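Local coordinates for protein transcriptional regulator, TetR family (Thermus thermophilus, PDB 3VPR) that represses transcription as a dimeric TetR-family regulator, probably by binding operator DNA through its helix-turn-helix domains, at residues Glu22-Val26 against Gln27-Gln31; His178-Leu182 against Arg183-Arg187. All blocks are in the same frame, centred on the assembly; numbering follows the deposited sequence.

Contact 1 of 2, residues Glu22-Val26 against Gln27-Gln31; sequences EATSV and QDLAQ
Ser-25 and Asp-28 hold each other by two reciprocal bonds. Ser-25 OG accepts from Asp-28 N at 2.8 Å. In return, Ser-25 N donates to Asp-28 OD2 at 2.9 Å. That second bond is nearly straight, with an N-H...O angle of 177°, yet the donor lies above the carboxylate plane rather than in it. Ser-25 can reach because OG sits between its own backbone N and carbonyl carbon (chi1 76°), which turns the hydroxyl toward the first turn of the helix. This is a capping box with Ser-25 as the N-cap of helix 26-33, the first helix of the predicted helix-turn-helix motif of this TetR-type domain. The regular helix bonds start at once: Leu-29 N donates to Ser-25 O at 3.1 Å, and Ala-30 N to Val-26 O at 3.0 Å. Just before the cap, Thr-24 turns its methyl inward. Thr-24 CG2 lies 3.9 Å from Asp-28 CB and 4.1 Å from Leu-29 CG, and the Thr-24 and Leu-29 side chains cross at about a right angle. The other branch of Thr-24, OG1, is hydrogen-bonded to Gly-20 O. Lys-19, at the end of helix 4-19, forms a salt bridge with Asp-28 OD2, so this oxygen has two partners. Leu-29 is buried between Leu-15, Leu-40 and Ile-50, which belong to three other helices.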
loop_
_atom_site.group_PDB
_atom_site.type_symbol
_atom_site.label_atom_id
_atom_site.label_comp_id
_atom_site.label_asym_id
_atom_site.label_seq_id
_atom_site.Cartn_x
_atom_site.Cartn_y
_atom_site.Cartn_z
ATOM N N GLU A 22 -16.471 -9.089 2.625
ATOM C CA GLU A 22 -16.919 -10.036 3.627
ATOM C C GLU A 22 -18.294 -9.727 4.208
ATOM O O GLU A 22 -19.101 -10.637 4.412
ATOM C CB GLU A 22 -15.881 -10.118 4.745
ATOM C CG GLU A 22 -14.652 -10.922 4.367
ATOM C CD GLU A 22 -15.012 -12.347 3.994
ATOM O OE1 GLU A 22 -15.774 -12.973 4.760
ATOM O OE2 GLU A 22 -14.540 -12.843 2.947
ATOM N N ALA A 23 -18.571 -8.451 4.458
ATOM C CA ALA A 23 -19.854 -8.050 5.039
ATOM C C ALA A 23 -21.001 -7.961 4.043
ATOM O O ALA A 23 -22.104 -7.561 4.408
ATOM C CB ALA A 23 -19.703 -6.723 5.762
ATOM N N THR A 24 -20.754 -8.321 2.787
ATOM C CA THR A 24 -21.813 -8.275 1.782
ATOM C C THR A 24 -22.248 -9.690 1.414
ATOM O O THR A 24 -21.445 -10.493 0.944
ATOM C CB THR A 24 -21.349 -7.530 0.515
ATOM O OG1 THR A 24 -20.950 -6.206 0.874
ATOM C CG2 THR A 24 -22.478 -7.444 -0.503
ATOM N N SER A 25 -23.525 -9.989 1.633
ATOM C CA SER A 25 -24.056 -11.315 1.339
ATOM C C SER A 25 -24.579 -11.414 -0.081
ATOM O O SER A 25 -24.823 -10.403 -0.736
ATOM C CB SER A 25 -25.200 -11.647 2.298
ATOM O OG SER A 25 -26.381 -10.947 1.931
ATOM N N VAL A 26 -24.749 -12.638 -0.559
ATOM C CA VAL A 26 -25.291 -12.852 -1.894
ATOM C C VAL A 26 -26.695 -12.240 -1.867
ATOM O O VAL A 26 -27.156 -11.664 -2.851
ATOM C CB VAL A 26 -25.369 -14.369 -2.225
ATOM C CG1 VAL A 26 -26.281 -14.614 -3.427
ATOM C CG2 VAL A 26 -23.963 -14.895 -2.529
ATOM N N GLN A 27 -27.351 -12.353 -0.718
ATOM C CA GLN A 27 -28.691 -11.805 -0.528
ATOM C C GLN A 27 -28.660 -10.297 -0.744
ATOM O O GLN A 27 -29.529 -9.745 -1.418
ATOM C CB GLN A 27 -29.198 -12.102 0.889
ATOM C CG GLN A 27 -30.641 -11.714 1.115
ATOM C CD GLN A 27 -31.581 -12.452 0.188
ATOM O OE1 GLN A 27 -31.654 -13.679 0.213
ATOM N NE2 GLN A 27 -32.304 -11.708 -0.641
ATOM N N ASP A 28 -27.654 -9.643 -0.165
ATOM C CA ASP A 28 -27.483 -8.197 -0.299
ATOM C C ASP A 28 -27.346 -7.765 -1.756
ATOM O O ASP A 28 -27.986 -6.802 -2.184
ATOM C CB ASP A 28 -26.243 -7.721 0.465
ATOM C CG ASP A 28 -26.414 -7.807 1.965
ATOM O OD1 ASP A 28 -27.564 -7.671 2.445
ATOM O OD2 ASP A 28 -25.397 -7.990 2.668
ATOM N N LEU A 29 -26.500 -8.469 -2.511
ATOM C CA LEU A 29 -26.286 -8.147 -3.919
ATOM C C LEU A 29 -27.555 -8.341 -4.730
ATOM O O LEU A 29 -27.894 -7.514 -5.577
ATOM C CB LEU A 29 -25.187 -9.037 -4.522
ATOM C CG LEU A 29 -23.716 -8.837 -4.141
ATOM C CD1 LEU A 29 -22.888 -10.004 -4.681
ATOM C CD2 LEU A 29 -23.206 -7.513 -4.703
ATOM N N ALA A 30 -28.255 -9.440 -4.474
ATOM C CA ALA A 30 -29.468 -9.744 -5.220
ATOM C C ALA A 30 -30.507 -8.644 -5.087
ATOM O O ALA A 30 -31.125 -8.251 -6.077
ATOM C CB ALA A 30 -30.047 -11.062 -4.759
ATOM N N GLN A 31 -30.695 -8.149 -3.867
ATOM C CA GLN A 31 -31.675 -7.098 -3.620
ATOM C C GLN A 31 -31.197 -5.751 -4.151
ATOM O O GLN A 31 -31.980 -4.983 -4.700
ATOM C CB GLN A 31 -31.976 -6.995 -2.123
ATOM C CG GLN A 31 -32.561 -8.263 -1.535
ATOM C CD GLN A 31 -33.078 -8.054 -0.130
ATOM O OE1 GLN A 31 -32.347 -7.593 0.750
ATOM N NE2 GLN A 31 -34.348 -8.387 0.087
#

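Contact 2 of 2, residues His178-Leu182 against Arg183-Arg187; sequences HDLIL and RGLER
Asp-179 reaches along the helix surface to Arg-183, one turn later, and its OD1 lies over the bend of the arginine chain. Asp-179 OD1 is 3.0 Å from Arg-183 CD and 3.3 Å from Arg-183 NH1. The pair forms a salt bridge, and its hydrogen bond is long and bent, at 138°. OD1 uses its syn lone pair, but the carboxylate and guanidinium planes stand 85° apart, so they do not meet as a flat two-pronged pair. The arginine chain bends at chi3 (59°). NE is carried to the far side of CD from the acid, and NH1 alone of the guanidinium nitrogens returns to bonding distance of Asp-179 OD1. The other oxygen, Asp-179 OD2, forms a salt bridge with Arg-140 of the second subunit.

The backbone beneath is the C-terminal end of helix 170-183. Arg-183 N donates to Asp-179 O at 3.0 Å, and Gly-184 N to Leu-180 O at 2.8 Å. Gly-184 then leaves the helix with positive phi. Its backbone angles are ones at which a CB would be pressed against Arg-183 O, and Gly-184 has none. The turn brings Leu-185 back beside the last turn of the helix. Leu-185 CD2 packs at 3.7 Å on Leu-180 CD1, with the two side chains set obliquely.

The second subunit lies against this end of the helix: Leu-180 packs on Ile-181 of the second subunit, and Leu-185 on Leu-130 of that subunit. Within the chain, helix 75-92 meets the helix through His-178 and Leu-182.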
loop_
_atom_site.group_PDB
_atom_site.type_symbol
_atom_site.label_atom_id
_atom_site.label_comp_id
_atom_site.label_asym_id
_atom_site.label_seq_id
_atom_site.Cartn_x
_atom_site.Cartn_y
_atom_site.Cartn_z
ATOM N N HIS A 178 6.768 10.373 -11.927
ATOM C CA HIS A 178 7.711 9.975 -12.966
ATOM C C HIS A 178 8.899 10.921 -13.010
ATOM O O HIS A 178 10.055 10.487 -13.115
ATOM C CB HIS A 178 7.031 9.926 -14.337
ATOM C CG HIS A 178 7.991 9.722 -15.465
ATOM N ND1 HIS A 178 8.533 10.769 -16.178
ATOM C CD2 HIS A 178 8.559 8.596 -15.960
ATOM C CE1 HIS A 178 9.391 10.299 -17.063
ATOM N NE2 HIS A 178 9.430 8.983 -16.952
ATOM N N ASP A 179 8.605 12.217 -12.936
ATOM C CA ASP A 179 9.654 13.225 -12.943
ATOM C C ASP A 179 10.554 12.991 -11.736
ATOM O O ASP A 179 11.788 13.031 -11.838
ATOM C CB ASP A 179 9.060 14.638 -12.859
ATOM C CG ASP A 179 10.120 15.692 -12.538
ATOM O OD1 ASP A 179 10.944 16.016 -13.416
ATOM O OD2 ASP A 179 10.147 16.187 -11.393
ATOM N N LEU A 180 9.931 12.726 -10.594
ATOM C CA LEU A 180 10.685 12.508 -9.360
ATOM C C LEU A 180 11.583 11.282 -9.419
ATOM O O LEU A 180 12.754 11.356 -9.072
ATOM C CB LEU A 180 9.726 12.382 -8.167
ATOM C CG LEU A 180 10.369 12.150 -6.797
ATOM C CD1 LEU A 180 11.366 13.270 -6.485
ATOM C CD2 LEU A 180 9.282 12.097 -5.730
ATOM N N ILE A 181 11.041 10.157 -9.869
ATOM C CA ILE A 181 11.814 8.923 -9.922
ATOM C C ILE A 181 12.865 8.952 -11.026
ATOM O O ILE A 181 13.941 8.371 -10.885
ATOM C CB ILE A 181 10.878 7.677 -10.108
ATOM C CG1 ILE A 181 11.654 6.387 -9.833
ATOM C CG2 ILE A 181 10.316 7.628 -11.527
ATOM C CD1 ILE A 181 12.097 6.243 -8.401
ATOM N N LEU A 182 12.569 9.637 -12.123
ATOM C CA LEU A 182 13.535 9.704 -13.218
ATOM C C LEU A 182 14.739 10.590 -12.896
ATOM O O LEU A 182 15.878 10.173 -13.052
ATOM C CB LEU A 182 12.862 10.225 -14.490
ATOM C CG LEU A 182 13.758 10.417 -15.712
ATOM C CD1 LEU A 182 14.276 9.075 -16.196
ATOM C CD2 LEU A 182 12.960 11.104 -16.825
ATOM N N ARG A 183 14.474 11.807 -12.430
ATOM C CA ARG A 183 15.531 12.773 -12.133
ATOM C C ARG A 183 16.091 12.758 -10.703
ATOM O O ARG A 183 17.260 13.104 -10.490
ATOM C CB ARG A 183 15.028 14.179 -12.478
ATOM C CG ARG A 183 14.508 14.294 -13.915
ATOM C CD ARG A 183 13.773 15.610 -14.157
ATOM N NE ARG A 183 14.623 16.773 -13.905
ATOM C CZ ARG A 183 14.234 18.037 -14.055
ATOM N NH1 ARG A 183 12.999 18.312 -14.463
ATOM N NH2 ARG A 183 15.080 19.027 -13.784
ATOM N N GLY A 184 15.274 12.370 -9.729
ATOM C CA GLY A 184 15.760 12.327 -8.358
ATOM C C GLY A 184 15.494 13.616 -7.610
ATOM O O GLY A 184 15.079 14.620 -8.211
ATOM N N LEU A 185 15.724 13.595 -6.301
ATOM C CA LEU A 185 15.500 14.778 -5.463
ATOM C C LEU A 185 16.684 15.728 -5.449
ATOM O O LEU A 185 16.515 16.940 -5.345
ATOM C CB LEU A 185 15.216 14.381 -4.011
ATOM C CG LEU A 185 13.800 14.005 -3.598
ATOM C CD1 LEU A 185 13.827 13.533 -2.151
ATOM C CD2 LEU A 185 12.867 15.209 -3.767
ATOM N N GLU A 186 17.882 15.169 -5.528
ATOM C CA GLU A 186 19.096 15.974 -5.486
ATOM C C GLU A 186 19.133 17.034 -6.568
ATOM O O GLU A 186 18.664 16.815 -7.682
ATOM C CB GLU A 186 20.325 15.081 -5.637
ATOM C CG GLU A 186 20.469 14.494 -7.029
ATOM C CD GLU A 186 21.693 13.610 -7.159
ATOM O OE1 GLU A 186 21.904 13.049 -8.259
ATOM O OE2 GLU A 186 22.438 13.475 -6.160
ATOM N N ARG A 187 19.690 18.189 -6.233
ATOM C CA ARG A 187 19.832 19.266 -7.205
ATOM C C ARG A 187 21.131 18.941 -7.930
ATOM O O ARG A 187 22.182 18.869 -7.298
ATOM C CB ARG A 187 19.958 20.611 -6.489
ATOM C CG ARG A 187 19.892 21.808 -7.411
ATOM C CD ARG A 187 19.905 23.104 -6.627
ATOM N NE ARG A 187 19.696 24.249 -7.506
ATOM C CZ ARG A 187 19.590 25.505 -7.091
ATOM N NH1 ARG A 187 19.676 25.795 -5.799
ATOM N NH2 ARG A 187 19.393 26.474 -7.975
#

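How the contacts relate
Contact 1 comes first along the chain and contact 2 near its C-terminal end. Their centres are 46 Å apart, on opposite sides of the chain's centre, and their nearest atoms are about 34 Å apart. They share no helix. Contact 1 starts helix 26-33, in the N-terminal TetR-family region that carries the predicted helix-turn-helix. Contact 2 ends helix 170-183, in the C-terminal region. One is thus a helix beginning and the other a helix end. Contact 1 is touched by no other chain of the assembly, whereas contact 2 lies against the second subunit. Contact 1 thus lies in the probable DNA-binding part of the subunit, contact 2 in the part that meets its partner.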